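Long-range contacts in glucose dehydrogenase (Serratia sp. FS14, PDB 7CDY), which is a calcium-containing beta-propeller protein of the glucose/sorbosone dehydrogenase family: residues A[20-24]-A[71-75]; A[14-19]-A[320-326]; A[113-119]-A[154-158]; A[119-125]-A[140-146]. All blocks are in the same frame, centred on the assembly; numbering follows the deposited sequence. Where two conformers were deposited one is given.

Interactions 1, 3 and 4 join neighbouring sheets of the beta-propeller or the loops beside them. Interaction 2 joins two strands near the centre of the chain that are not paired with each other, through charged side chains, CH-pi contacts and water. Interactions 2 and 4 are buried. Interactions 1 and 3 are only partly so. Interaction 1 lies farthest from the centre of the chain and is almost wholly apolar, although its first segment directly follows that of interaction 2 in sequence. Interactions 3 and 4 share Leu119, and their centres are about 9 Å apart. They form one network of amides and backbone carbonyls, in which Gln157 and Gln115 of interaction 3 bond to Asn144 and Gly142 of interaction 4.

Interaction 1. Residues A[20-24]-A[71-75]; sequences LPAEQ and FAASR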
loop_
_atom_site.group_PDB
_atom_site.type_symbol
_atom_site.label_atom_id
_atom_site.label_comp_id
_atom_site.label_asym_id
_atom_site.label_seq_id
_atom_site.Cartn_x
_atom_site.Cartn_y
_atom_site.Cartn_z
ATOM N N LEU A 20 15.858 -1.790 -6.541
ATOM C CA LEU A 20 16.721 -0.828 -7.191
ATOM C C LEU A 20 17.162 -1.414 -8.527
ATOM O O LEU A 20 17.006 -2.619 -8.765
ATOM C CB LEU A 20 17.936 -0.558 -6.303
ATOM C CG LEU A 20 17.624 0.064 -4.937
ATOM C CD1 LEU A 20 18.921 0.446 -4.251
ATOM C CD2 LEU A 20 16.715 1.283 -5.073
ATOM N N PRO A 21 17.690 -0.584 -9.435
ATOM C CA PRO A 21 18.029 -1.077 -10.778
ATOM C C PRO A 21 19.118 -2.143 -10.769
ATOM O O PRO A 21 19.947 -2.221 -9.857
ATOM C CB PRO A 21 18.507 0.186 -11.507
ATOM C CG PRO A 21 17.851 1.309 -10.790
ATOM C CD PRO A 21 17.816 0.882 -9.348
ATOM N N ALA A 22 19.096 -2.967 -11.815
ATOM C CA ALA A 22 20.133 -3.967 -12.109
ATOM C C ALA A 22 20.240 -4.921 -10.922
ATOM O O ALA A 22 19.213 -5.463 -10.485
ATOM C CB ALA A 22 21.421 -3.277 -12.545
ATOM N N GLU A 23 21.431 -5.163 -10.381
ATOM C CA GLU A 23 21.609 -6.001 -9.203
ATOM C C GLU A 23 22.012 -5.179 -7.983
ATOM O O GLU A 23 22.742 -5.660 -7.113
ATOM C CB GLU A 23 22.618 -7.119 -9.474
ATOM N N GLN A 24 21.536 -3.932 -7.909
ATOM C CA GLN A 24 21.893 -3.043 -6.811
ATOM C C GLN A 24 21.181 -3.393 -5.513
ATOM O O GLN A 24 21.592 -2.912 -4.449
ATOM C CB GLN A 24 21.631 -1.594 -7.206
ATOM C CG GLN A 24 22.589 -1.125 -8.298
ATOM C CD GLN A 24 22.098 0.092 -9.046
ATOM O OE1 GLN A 24 22.324 0.226 -10.252
ATOM N NE2 GLN A 24 21.441 0.997 -8.336
ATOM N N PHE A 71 14.938 6.609 -10.762
ATOM C CA PHE A 71 15.946 6.431 -9.716
ATOM C C PHE A 71 17.356 6.267 -10.281
ATOM O O PHE A 71 18.318 6.770 -9.695
ATOM C CB PHE A 71 15.583 5.234 -8.821
ATOM C CG PHE A 71 16.631 4.922 -7.771
ATOM C CD1 PHE A 71 17.728 4.127 -8.074
ATOM C CD2 PHE A 71 16.538 5.459 -6.496
ATOM C CE1 PHE A 71 18.718 3.875 -7.129
ATOM C CE2 PHE A 71 17.520 5.202 -5.533
ATOM C CZ PHE A 71 18.615 4.411 -5.859
ATOM N N ALA A 72 17.508 5.537 -11.390
ATOM C CA ALA A 72 18.844 5.330 -11.945
ATOM C C ALA A 72 19.563 6.656 -12.152
ATOM O O ALA A 72 20.772 6.764 -11.908
ATOM C CB ALA A 72 18.758 4.557 -13.260
ATOM N N ALA A 73 18.828 7.682 -12.569
ATOM C CA ALA A 73 19.367 9.025 -12.730
ATOM C C ALA A 73 19.350 9.832 -11.430
ATOM O O ALA A 73 20.379 10.383 -11.027
ATOM C CB ALA A 73 18.590 9.764 -13.827
ATOM N N SER A 74 18.198 9.904 -10.745
ATOM C CA SER A 74 18.019 10.859 -9.649
ATOM C C SER A 74 18.366 10.294 -8.276
ATOM O O SER A 74 18.607 11.072 -7.346
ATOM C CB SER A 74 16.539 11.262 -9.536
ATOM O OG SER A 74 15.748 10.092 -9.255
ATOM N N ARG A 75 18.367 8.971 -8.136
ATOM C CA ARG A 75 18.493 8.290 -6.849
ATOM C C ARG A 75 17.443 8.748 -5.838
ATOM O O ARG A 75 17.617 8.586 -4.628
ATOM C CB ARG A 75 19.921 8.342 -6.293
ATOM C CG ARG A 75 20.917 7.696 -7.254
ATOM C CD ARG A 75 22.320 7.573 -6.674
ATOM N NE ARG A 75 22.372 6.718 -5.482
ATOM C CZ ARG A 75 22.389 5.389 -5.490
ATOM N NH1 ARG A 75 22.332 4.705 -6.627
ATOM N NH2 ARG A 75 22.458 4.746 -4.330
#
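Leu20 and Pro21 face Phe71 and Ala72 across the contact, with 6.6 Å between the CA atoms of Pro21 and Ala72; one side is a type II' turn from Pro21 to Gln24, the other the short helix 71-74. The turn is closed by the bond from Gln24 N to Pro21 O. Phe71 carries most of the contact. Its CG stands anti to the backbone N (chi1 176°), and this sends the ring out to the turn. Leu20 CD2 sits over one face in a CH-pi contact, 3.9 Å from the ring centroid of Phe71 and 18° off the ring normal. The opposite face is met by Arg75 CA, from the helix's own end.

Pro21 crosses the ring at about a right angle, and its CD comes within 3.5 Å of Phe71 CD1. Farther out, Pro21 CG touches Ala72 CB at 4.2 Å. In the propeller, residues 20-24 link strands 3-19 and 26-30 of one sheet. The helix leads into strand 76-84 of another. The contact therefore joins two separate sheets through their connecting segments.

The amide of Gln24 approaches at the ring edge, with NE2 4.1 Å from Phe71 CE1 and its plane turned 42° from the ring. The same NE2 lies at the edge of the Arg75 guanidinium, 4.2 Å from Arg75 NH1. The guanidinium lies with one face against Phe71 CZ. Its polar partners are elsewhere: NE bonds to Leu99 O, and NH2 forms a salt bridge with Asp103.

Interaction 2. Residues A[14-19]-A[320-326]; sequences PWSLAF and REVRSGP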
loop_
_atom_site.group_PDB
_atom_site.type_symbol
_atom_site.label_atom_id
_atom_site.label_comp_id
_atom_site.label_asym_id
_atom_site.label_seq_id
_atom_site.Cartn_x
_atom_site.Cartn_y
_atom_site.Cartn_z
ATOM N N PRO A 14 8.761 -5.933 8.998
ATOM C CA PRO A 14 9.003 -5.265 7.717
ATOM C C PRO A 14 7.681 -4.935 7.046
ATOM O O PRO A 14 6.679 -5.637 7.216
ATOM C CB PRO A 14 9.796 -6.308 6.922
ATOM C CG PRO A 14 9.308 -7.630 7.482
ATOM C CD PRO A 14 9.081 -7.372 8.952
ATOM N N TRP A 15 7.671 -3.836 6.295
ATOM C CA TRP A 15 6.408 -3.327 5.771
ATOM C C TRP A 15 6.406 -3.172 4.263
ATOM O O TRP A 15 5.412 -3.503 3.621
ATOM C CB TRP A 15 6.062 -1.980 6.431
ATOM C CG TRP A 15 4.581 -1.666 6.489
ATOM C CD1 TRP A 15 3.716 -2.011 7.490
ATOM C CD2 TRP A 15 3.810 -0.957 5.513
ATOM N NE1 TRP A 15 2.452 -1.553 7.199
ATOM C CE2 TRP A 15 2.484 -0.889 5.998
ATOM C CE3 TRP A 15 4.116 -0.345 4.294
ATOM C CZ2 TRP A 15 1.458 -0.243 5.290
ATOM C CZ3 TRP A 15 3.104 0.296 3.599
ATOM C CH2 TRP A 15 1.787 0.342 4.099
ATOM N N SER A 16 7.500 -2.698 3.680
ATOM C CA SER A 16 7.549 -2.394 2.257
ATOM C C SER A 16 8.897 -2.819 1.707
ATOM O O SER A 16 9.910 -2.780 2.407
ATOM C CB SER A 16 7.399 -0.871 2.044
ATOM O OG SER A 16 7.432 -0.465 0.678
ATOM N N LEU A 17 8.907 -3.216 0.439
ATOM C CA LEU A 17 10.165 -3.403 -0.268
ATOM C C LEU A 17 10.076 -2.786 -1.650
ATOM O O LEU A 17 8.999 -2.664 -2.234
ATOM C CB LEU A 17 10.598 -4.873 -0.350
ATOM C CG LEU A 17 9.916 -5.752 -1.388
ATOM C CD1 LEU A 17 10.660 -5.766 -2.729
ATOM C CD2 LEU A 17 9.760 -7.176 -0.860
ATOM N N ALA A 18 11.246 -2.462 -2.192
ATOM C CA ALA A 18 11.327 -1.901 -3.530
ATOM C C ALA A 18 12.658 -2.266 -4.164
ATOM O O ALA A 18 13.710 -2.148 -3.533
ATOM C CB ALA A 18 11.202 -0.381 -3.499
ATOM N N PHE A 19 12.609 -2.708 -5.412
ATOM C CA PHE A 19 13.832 -3.035 -6.129
ATOM C C PHE A 19 14.530 -1.778 -6.630
ATOM O O PHE A 19 13.887 -0.818 -7.072
ATOM C CB PHE A 19 13.522 -3.950 -7.311
ATOM C CG PHE A 19 13.491 -5.401 -6.944
ATOM C CD1 PHE A 19 12.334 -5.980 -6.457
ATOM C CD2 PHE A 19 14.627 -6.184 -7.069
ATOM C CE1 PHE A 19 12.302 -7.313 -6.107
ATOM C CE2 PHE A 19 14.600 -7.520 -6.725
ATOM C CZ PHE A 19 13.438 -8.084 -6.243
ATOM N N ARG A 320 2.730 -9.510 4.278
ATOM C CA ARG A 320 2.551 -8.069 4.381
ATOM C C ARG A 320 2.797 -7.337 3.068
ATOM O O ARG A 320 2.160 -6.302 2.803
ATOM C CB ARG A 320 3.524 -7.537 5.444
ATOM C CG ARG A 320 3.795 -6.029 5.454
ATOM C CD ARG A 320 2.610 -5.188 5.925
ATOM N NE ARG A 320 2.308 -5.362 7.343
ATOM C CZ ARG A 320 1.183 -4.945 7.918
ATOM N NH1 ARG A 320 0.248 -4.334 7.202
ATOM N NH2 ARG A 320 0.982 -5.155 9.210
ATOM N N GLU A 321 3.708 -7.837 2.240
ATOM C CA GLU A 321 4.147 -7.121 1.048
ATOM C C GLU A 321 4.344 -8.121 -0.076
ATOM O O GLU A 321 4.774 -9.254 0.169
ATOM C CB GLU A 321 5.488 -6.407 1.317
ATOM C CG GLU A 321 6.135 -5.712 0.092
ATOM C CD GLU A 321 5.383 -4.458 -0.342
ATOM O OE1 GLU A 321 4.158 -4.530 -0.572
ATOM O OE2 GLU A 321 6.015 -3.383 -0.466
ATOM N N VAL A 322 3.997 -7.709 -1.297
ATOM C CA VAL A 322 4.184 -8.510 -2.504
ATOM C C VAL A 322 4.706 -7.603 -3.607
ATOM O O VAL A 322 4.079 -6.585 -3.919
ATOM C CB VAL A 322 2.845 -9.102 -2.986
ATOM C CG1 VAL A 322 3.093 -10.070 -4.129
ATOM C CG2 VAL A 322 2.082 -9.782 -1.857
ATOM N N ARG A 323 5.824 -7.980 -4.227
ATOM C CA ARG A 323 6.311 -7.246 -5.391
ATOM C C ARG A 323 6.726 -8.229 -6.473
ATOM O O ARG A 323 7.243 -9.311 -6.182
ATOM C CB ARG A 323 7.499 -6.319 -5.064
ATOM C CG ARG A 323 7.215 -5.244 -4.032
ATOM C CD ARG A 323 6.350 -4.080 -4.563
ATOM N NE ARG A 323 5.988 -3.208 -3.445
ATOM C CZ ARG A 323 5.067 -2.248 -3.461
ATOM N NH1 ARG A 323 4.377 -1.980 -4.564
ATOM N NH2 ARG A 323 4.844 -1.563 -2.341
ATOM N N SER A 324 6.501 -7.844 -7.728
ATOM C CA SER A 324 6.948 -8.648 -8.862
ATOM C C SER A 324 8.356 -8.199 -9.230
ATOM O O SER A 324 8.560 -7.043 -9.619
ATOM C CB SER A 324 5.989 -8.468 -10.039
ATOM O OG SER A 324 6.304 -9.342 -11.116
ATOM N N GLY A 325 9.325 -9.105 -9.093
ATOM C CA GLY A 325 10.717 -8.768 -9.305
ATOM C C GLY A 325 11.105 -8.760 -10.769
ATOM O O GLY A 325 10.524 -9.466 -11.594
ATOM N N PRO A 326 12.112 -7.956 -11.121
ATOM C CA PRO A 326 12.577 -7.937 -12.519
ATOM C C PRO A 326 13.126 -9.269 -13.002
ATOM O O PRO A 326 13.219 -9.478 -14.218
ATOM C CB PRO A 326 13.651 -6.838 -12.525
ATOM C CG PRO A 326 14.072 -6.696 -11.090
ATOM C CD PRO A 326 12.835 -6.990 -10.278
HETATM O O HOH W 1 4.583 -5.078 9.061
HETATM O O HOH W 2 2.725 -3.443 2.937
#
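Leu17 N donates to Glu321 OE2 at 3.0 Å, in a fairly straight bond (161°) to the anti lone pair of that oxygen. The syn side of the same oxygen, somewhat out of the carboxylate plane, receives Arg323 NH2 at 2.9 Å in a salt bridge. Arg323 NE adds a weak bond to Leu17 O at 3.3 Å. The aliphatic part of Arg323 runs past Leu17 in the opposite direction, with its CG 3.7 Å from Leu17 CD1. At one end of the contact, Arg320 lies over the indole of Trp15. Its CD makes a CH-pi contact 3.9 Å from the centroid of the five-membered ring of Trp15. The guanidinium is tilted only 20° from the ring, with Trp15 NE1 over one of its faces. Two bends, at chi2 and chi3, fold Arg320 back onto the ring. At the other end, Pro326 CD sits 3.8 Å from the ring centroid of Phe19, in one of its two conformers.

Water 2 bridges the backbones, donating to Trp15 O at 2.8 Å and to Arg320 O at 2.9 Å. Strands 14-19 and 320-324 run nearly parallel, at 12°. Strand 14-19 pairs with strand 26-30, and strand 320-324 with strand 330-334, where Arg320 and Glu321 both face Leu333 in a classic beta bulge. Second-shell charges pair with the same groups: Lys128 with Glu321 OE1, Glu64 with Arg323 NH2, and Asp335 with Arg320 NH2.

The strands are thus joined by side chain-to-backbone bonds, side-chain packing and water, not by direct backbone pairing. Two positive partners on the buried Glu321 carboxylate would be expected to stabilise its negative charge.

Interaction 3. Residues A[113-119]-A[154-158]; sequences FRQQPKL and DKLQG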
loop_
_atom_site.group_PDB
_atom_site.type_symbol
_atom_site.label_atom_id
_atom_site.label_comp_id
_atom_site.label_asym_id
_atom_site.label_seq_id
_atom_site.Cartn_x
_atom_site.Cartn_y
_atom_site.Cartn_z
ATOM N N PHE A 113 3.761 16.002 1.431
ATOM C CA PHE A 113 2.321 15.850 1.588
ATOM C C PHE A 113 2.040 15.325 2.986
ATOM O O PHE A 113 2.723 14.406 3.457
ATOM C CB PHE A 113 1.742 14.883 0.548
ATOM C CG PHE A 113 0.324 14.472 0.850
ATOM C CD1 PHE A 113 -0.736 15.306 0.515
ATOM C CD2 PHE A 113 0.055 13.283 1.522
ATOM C CE1 PHE A 113 -2.043 14.962 0.830
ATOM C CE2 PHE A 113 -1.250 12.932 1.835
ATOM C CZ PHE A 113 -2.296 13.767 1.476
ATOM N N ARG A 114 1.000 15.868 3.615
ATOM C CA ARG A 114 0.562 15.417 4.927
ATOM C C ARG A 114 -0.937 15.211 4.909
ATOM O O ARG A 114 -1.685 16.086 4.462
ATOM C CB ARG A 114 0.840 16.473 5.993
ATOM C CG ARG A 114 2.271 16.666 6.301
ATOM C CD ARG A 114 2.418 17.514 7.545
ATOM N NE ARG A 114 3.765 17.356 8.048
ATOM C CZ ARG A 114 4.809 18.039 7.598
ATOM N NH1 ARG A 114 4.649 18.954 6.643
ATOM N NH2 ARG A 114 6.009 17.812 8.097
ATOM N N GLN A 115 -1.373 14.067 5.410
ATOM C CA GLN A 115 -2.776 13.885 5.717
ATOM C C GLN A 115 -3.189 14.893 6.784
ATOM O O GLN A 115 -2.531 15.025 7.823
ATOM C CB GLN A 115 -2.948 12.470 6.252
ATOM C CG GLN A 115 -4.369 12.102 6.599
ATOM C CD GLN A 115 -4.512 10.641 6.979
ATOM O OE1 GLN A 115 -3.746 10.106 7.792
ATOM N NE2 GLN A 115 -5.491 9.983 6.383
ATOM N N GLN A 116 -4.290 15.602 6.532
ATOM C CA GLN A 116 -4.849 16.531 7.490
ATOM C C GLN A 116 -6.363 16.375 7.481
ATOM O O GLN A 116 -6.955 16.140 6.419
ATOM C CB GLN A 116 -4.507 17.980 7.132
ATOM C CG GLN A 116 -3.032 18.306 7.219
ATOM C CD GLN A 116 -2.501 18.317 8.643
ATOM O OE1 GLN A 116 -3.226 18.062 9.603
ATOM N NE2 GLN A 116 -1.219 18.621 8.783
ATOM N N PRO A 117 -7.014 16.487 8.643
ATOM C CA PRO A 117 -6.387 16.616 9.960
ATOM C C PRO A 117 -5.699 15.314 10.364
ATOM O O PRO A 117 -5.852 14.293 9.695
ATOM C CB PRO A 117 -7.582 16.896 10.884
ATOM C CG PRO A 117 -8.748 16.252 10.185
ATOM C CD PRO A 117 -8.484 16.469 8.723
ATOM N N LYS A 118 -4.910 15.358 11.428
ATOM C CA LYS A 118 -4.332 14.150 12.002
ATOM C C LYS A 118 -5.307 13.605 13.041
ATOM O O LYS A 118 -5.591 14.280 14.037
ATOM C CB LYS A 118 -2.980 14.463 12.645
ATOM C CG LYS A 118 -1.872 14.844 11.674
ATOM C CD LYS A 118 -0.622 15.275 12.442
ATOM C CE LYS A 118 0.527 15.657 11.520
ATOM N NZ LYS A 118 1.135 14.444 10.899
ATOM N N LEU A 119 -5.833 12.391 12.811
ATOM C CA LEU A 119 -6.846 11.838 13.697
ATOM C C LEU A 119 -6.516 10.461 14.254
ATOM O O LEU A 119 -7.320 9.920 15.020
ATOM C CB LEU A 119 -8.205 11.756 12.985
ATOM C CG LEU A 119 -8.789 13.088 12.502
ATOM C CD1 LEU A 119 -10.065 12.860 11.704
ATOM C CD2 LEU A 119 -9.065 14.029 13.669
ATOM N N ASP A 154 -13.718 17.569 2.863
ATOM C CA ASP A 154 -12.710 18.493 3.365
ATOM C C ASP A 154 -11.660 17.814 4.241
ATOM O O ASP A 154 -10.829 18.503 4.838
ATOM C CB ASP A 154 -13.371 19.663 4.105
ATOM C CG ASP A 154 -14.204 19.219 5.294
ATOM O OD1 ASP A 154 -14.652 18.052 5.333
ATOM O OD2 ASP A 154 -14.431 20.058 6.193
ATOM N N LYS A 155 -11.672 16.482 4.322
ATOM C CA LYS A 155 -10.741 15.733 5.158
ATOM C C LYS A 155 -10.000 14.705 4.316
ATOM O O LYS A 155 -10.584 14.081 3.429
ATOM C CB LYS A 155 -11.481 15.063 6.319
ATOM C CG LYS A 155 -12.008 16.111 7.300
ATOM C CD LYS A 155 -12.637 15.533 8.535
ATOM C CE LYS A 155 -13.228 16.660 9.379
ATOM N NZ LYS A 155 -14.284 16.165 10.295
ATOM N N LEU A 156 -8.709 14.520 4.598
ATOM C CA LEU A 156 -7.882 13.599 3.827
ATOM C C LEU A 156 -7.918 12.163 4.359
ATOM O O LEU A 156 -7.104 11.326 3.950
ATOM C CB LEU A 156 -6.465 14.154 3.684
ATOM C CG LEU A 156 -6.438 15.387 2.784
ATOM C CD1 LEU A 156 -5.130 16.132 2.947
ATOM C CD2 LEU A 156 -6.661 15.015 1.325
ATOM N N GLN A 157 -8.879 11.850 5.210
ATOM C CA GLN A 157 -9.103 10.494 5.681
ATOM C C GLN A 157 -9.847 9.680 4.633
ATOM O O GLN A 157 -10.830 10.147 4.048
ATOM C CB GLN A 157 -9.978 10.551 6.932
ATOM C CG GLN A 157 -9.217 10.755 8.225
ATOM C CD GLN A 157 -8.632 12.143 8.331
ATOM O OE1 GLN A 157 -9.229 13.131 7.865
ATOM N NE2 GLN A 157 -7.452 12.233 8.936
ATOM N N GLY A 158 -9.427 8.429 4.444
ATOM C CA GLY A 158 -10.166 7.520 3.575
ATOM C C GLY A 158 -10.186 7.950 2.129
ATOM O O GLY A 158 -11.196 7.768 1.438
HETATM O O HOH W 3 -8.159 18.569 5.390
#
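Leu156 and Gln157 pack against the segment where the chain leaves strand 109-114 of one propeller sheet for strand 129-131 of the next. Their own loop leads into strand 160-163, so the contact joins neighbouring sheets. The tight part combines buried hydrogen bonds with an apolar contact. Leu156 N donates to Gln116 O at 3.0 Å. Gln115, extended, reaches back with NE2 to Leu156 O at 3.2 Å. The bond is nearly straight at the hydrogen (167°), but the donor stands well above the carbonyl plane. Gln115 OE1 is held by Thr92 N, which fixes the amide's orientation. Next to these bonds, Leu156 CD1 approaches Phe113 CE1 at 3.9 Å, and both side chains rest on Val161.

The outer side is looser. Lys155 runs extended across the Pro117 ring at about a right angle, with CG 3.8 Å from Pro117 CD, and its NZ pairs with Glu152. Water 3 spans the rim, donating to Gln116 O and Asp154 O.

Pro117 follows a cis peptide bond. Its carbonyl O takes the shortest direct bond between the two segments, from Gln157 NE2 at 2.7 Å, and lies in the plane of that amide. A bend at chi2 (70°) turns the Gln157 amide this way, and Leu119 CD1 packs on its CD. The other end of the amide is less well served: Gln157 OE1 is buried without a polar partner, 3.5 Å from Pro117 CD.

Interaction 4. Residues A[119-125]-A[140-146]; sequences LSVGNHF and ALGENNQ
The type I' turn from Glu143 to Gln146 meets the loop around His124 at a junction between propeller sheets. Asn144 is the hub. Its backbone N and its ND2 both donate to His124 O, at 2.9 Å and 3.1 Å. The second donor comes from above the carbonyl plane. Asn144 OD1 accepts from Leu119 N at 3.1 Å. The amide has further partners: OD1 accepts from Gln157 NE2, and ND2 donates to Gln115 OE1. Gly142 CA makes a CA-H...O contact with His124 O at 3.3 Å.

His124 and Glu143 lie side by side and point the same way. His124 ND1 donates to Glu143 OE1 at 2.7 Å, with the oxygen close to the ring plane. The carboxylate plane is turned 39° from the ring. Asn145 N reaches the same Glu143 OE1 at 2.9 Å from the opposite face of the carboxylate. With OE2 bonded to Trp229, the carboxylate is held at both oxygens. The Glu143 side chain is about 11 Å from the calcium ion, whose site includes Glu217 and Tyr227.

On the other segment, Ser120 OG accepts from Gly122 N at 2.9 Å and donates to Asn123 O. Water 4 ties Leu119 O, Asn144 O and Gln146 NE2 together, while water 5 joins Asn144 O to Val121 N and Asn123 N. Backbone carbonyls, one asparagine, a His-carboxylate hydrogen bond and waters thus bind an ST turn to a type I' turn, where the strand-connecting loops of the beta-propeller meet.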
loop_
_atom_site.group_PDB
_atom_site.type_symbol
_atom_site.label_atom_id
_atom_site.label_comp_id
_atom_site.label_asym_id
_atom_site.label_seq_id
_atom_site.Cartn_x
_atom_site.Cartn_y
_atom_site.Cartn_z
ATOM N N LEU A 119 -5.833 12.391 12.811
ATOM C CA LEU A 119 -6.846 11.838 13.697
ATOM C C LEU A 119 -6.516 10.461 14.254
ATOM O O LEU A 119 -7.320 9.920 15.020
ATOM C CB LEU A 119 -8.205 11.756 12.985
ATOM C CG LEU A 119 -8.789 13.088 12.502
ATOM C CD1 LEU A 119 -10.065 12.860 11.704
ATOM C CD2 LEU A 119 -9.065 14.029 13.669
ATOM N N SER A 120 -5.384 9.870 13.890
ATOM C CA SER A 120 -5.087 8.509 14.303
ATOM C C SER A 120 -4.427 8.457 15.675
ATOM O O SER A 120 -3.634 9.329 16.039
ATOM C CB SER A 120 -4.146 7.839 13.296
ATOM O OG SER A 120 -3.916 6.488 13.639
ATOM N N VAL A 121 -4.739 7.396 16.420
ATOM C CA VAL A 121 -3.995 7.017 17.615
ATOM C C VAL A 121 -3.307 5.670 17.430
ATOM O O VAL A 121 -2.963 4.997 18.409
ATOM C CB VAL A 121 -4.850 7.069 18.896
ATOM C CG1 VAL A 121 -5.392 8.475 19.106
ATOM C CG2 VAL A 121 -5.980 6.058 18.822
ATOM N N GLY A 122 -3.101 5.260 16.183
ATOM C CA GLY A 122 -2.384 4.034 15.905
ATOM C C GLY A 122 -2.925 3.203 14.758
ATOM O O GLY A 122 -2.236 2.303 14.273
ATOM N N ASN A 123 -4.144 3.488 14.306
ATOM C CA ASN A 123 -4.781 2.667 13.286
ATOM C C ASN A 123 -5.093 3.442 12.004
ATOM O O ASN A 123 -5.293 4.662 12.017
ATOM C CB ASN A 123 -6.067 2.009 13.824
ATOM C CG ASN A 123 -5.776 0.935 14.857
ATOM O OD1 ASN A 123 -5.238 -0.125 14.532
ATOM N ND2 ASN A 123 -6.116 1.211 16.109
ATOM N N HIS A 124 -5.110 2.706 10.890
ATOM C CA HIS A 124 -5.688 3.138 9.607
ATOM C C HIS A 124 -4.957 4.339 9.001
ATOM O O HIS A 124 -5.542 5.387 8.703
ATOM C CB HIS A 124 -7.193 3.388 9.702
ATOM C CG HIS A 124 -7.988 2.160 10.016
ATOM N ND1 HIS A 124 -9.364 2.154 9.988
ATOM C CD2 HIS A 124 -7.613 0.898 10.338
ATOM C CE1 HIS A 124 -9.810 0.949 10.302
ATOM N NE2 HIS A 124 -8.766 0.167 10.517
ATOM N N PHE A 125 -3.651 4.159 8.800
ATOM C CA PHE A 125 -2.854 5.126 8.066
ATOM C C PHE A 125 -2.919 4.907 6.562
ATOM O O PHE A 125 -2.611 5.829 5.800
ATOM C CB PHE A 125 -1.399 5.049 8.543
ATOM C CG PHE A 125 -1.211 5.505 9.969
ATOM C CD1 PHE A 125 -1.195 6.863 10.262
ATOM C CD2 PHE A 125 -1.090 4.595 11.020
ATOM C CE1 PHE A 125 -1.042 7.312 11.560
ATOM C CE2 PHE A 125 -0.949 5.045 12.334
ATOM C CZ PHE A 125 -0.912 6.399 12.598
ATOM N N ALA A 140 -2.421 6.203 -1.011
ATOM C CA ALA A 140 -3.622 5.603 -0.431
ATOM C C ALA A 140 -3.655 5.901 1.064
ATOM O O ALA A 140 -2.714 5.559 1.788
ATOM C CB ALA A 140 -3.632 4.096 -0.690
ATOM N N LEU A 141 -4.737 6.518 1.531
ATOM C CA LEU A 141 -4.860 6.956 2.917
ATOM C C LEU A 141 -6.037 6.289 3.612
ATOM O O LEU A 141 -7.160 6.297 3.094
ATOM C CB LEU A 141 -5.040 8.471 2.982
ATOM C CG LEU A 141 -3.907 9.297 2.376
ATOM C CD1 LEU A 141 -4.292 10.764 2.306
ATOM C CD2 LEU A 141 -2.635 9.127 3.196
ATOM N N GLY A 142 -5.783 5.728 4.803
ATOM C CA GLY A 142 -6.861 5.250 5.641
ATOM C C GLY A 142 -7.595 6.398 6.314
ATOM O O GLY A 142 -7.206 7.563 6.252
ATOM N N GLU A 143 -8.702 6.051 6.969
ATOM C CA GLU A 143 -9.523 7.088 7.658
ATOM C C GLU A 143 -9.180 7.210 9.156
ATOM O O GLU A 143 -9.978 7.781 9.855
ATOM C CB GLU A 143 -11.040 6.953 7.416
ATOM C CG GLU A 143 -11.621 5.546 7.375
ATOM C CD GLU A 143 -11.491 4.667 8.613
ATOM O OE1 GLU A 143 -10.395 4.549 9.120
ATOM O OE2 GLU A 143 -12.480 4.060 8.990
ATOM N N ASN A 144 -8.008 6.706 9.582
ATOM C CA ASN A 144 -7.498 6.928 10.934
ATOM C C ASN A 144 -8.397 6.322 12.012
ATOM O O ASN A 144 -8.264 6.677 13.200
ATOM C CB ASN A 144 -7.279 8.424 11.245
ATOM C CG ASN A 144 -6.150 9.097 10.438
ATOM O OD1 ASN A 144 -5.991 10.313 10.553
ATOM N ND2 ASN A 144 -5.390 8.353 9.638
ATOM N N ASN A 145 -9.317 5.436 11.625
ATOM C CA ASN A 145 -10.303 4.816 12.509
ATOM C C ASN A 145 -11.404 5.775 12.943
ATOM O O ASN A 145 -12.052 5.548 13.965
ATOM C CB ASN A 145 -9.691 4.064 13.707
ATOM C CG ASN A 145 -10.563 2.926 14.186
ATOM O OD1 ASN A 145 -11.405 2.408 13.444
ATOM N ND2 ASN A 145 -10.382 2.543 15.441
ATOM N N GLN A 146 -11.636 6.839 12.183
ATOM C CA GLN A 146 -12.791 7.720 12.367
ATOM C C GLN A 146 -13.684 7.511 11.142
ATOM O O GLN A 146 -13.557 8.204 10.133
ATOM C CB GLN A 146 -12.344 9.166 12.528
ATOM C CG GLN A 146 -11.478 9.377 13.768
ATOM C CD GLN A 146 -12.251 9.133 15.055
ATOM O OE1 GLN A 146 -13.446 9.424 15.138
ATOM N NE2 GLN A 146 -11.575 8.599 16.064
HETATM O O HOH W 4 -9.060 7.809 15.771
HETATM O O HOH W 5 -6.417 5.290 15.266
HETATM O O HOH W 6 -8.113 3.902 16.830
#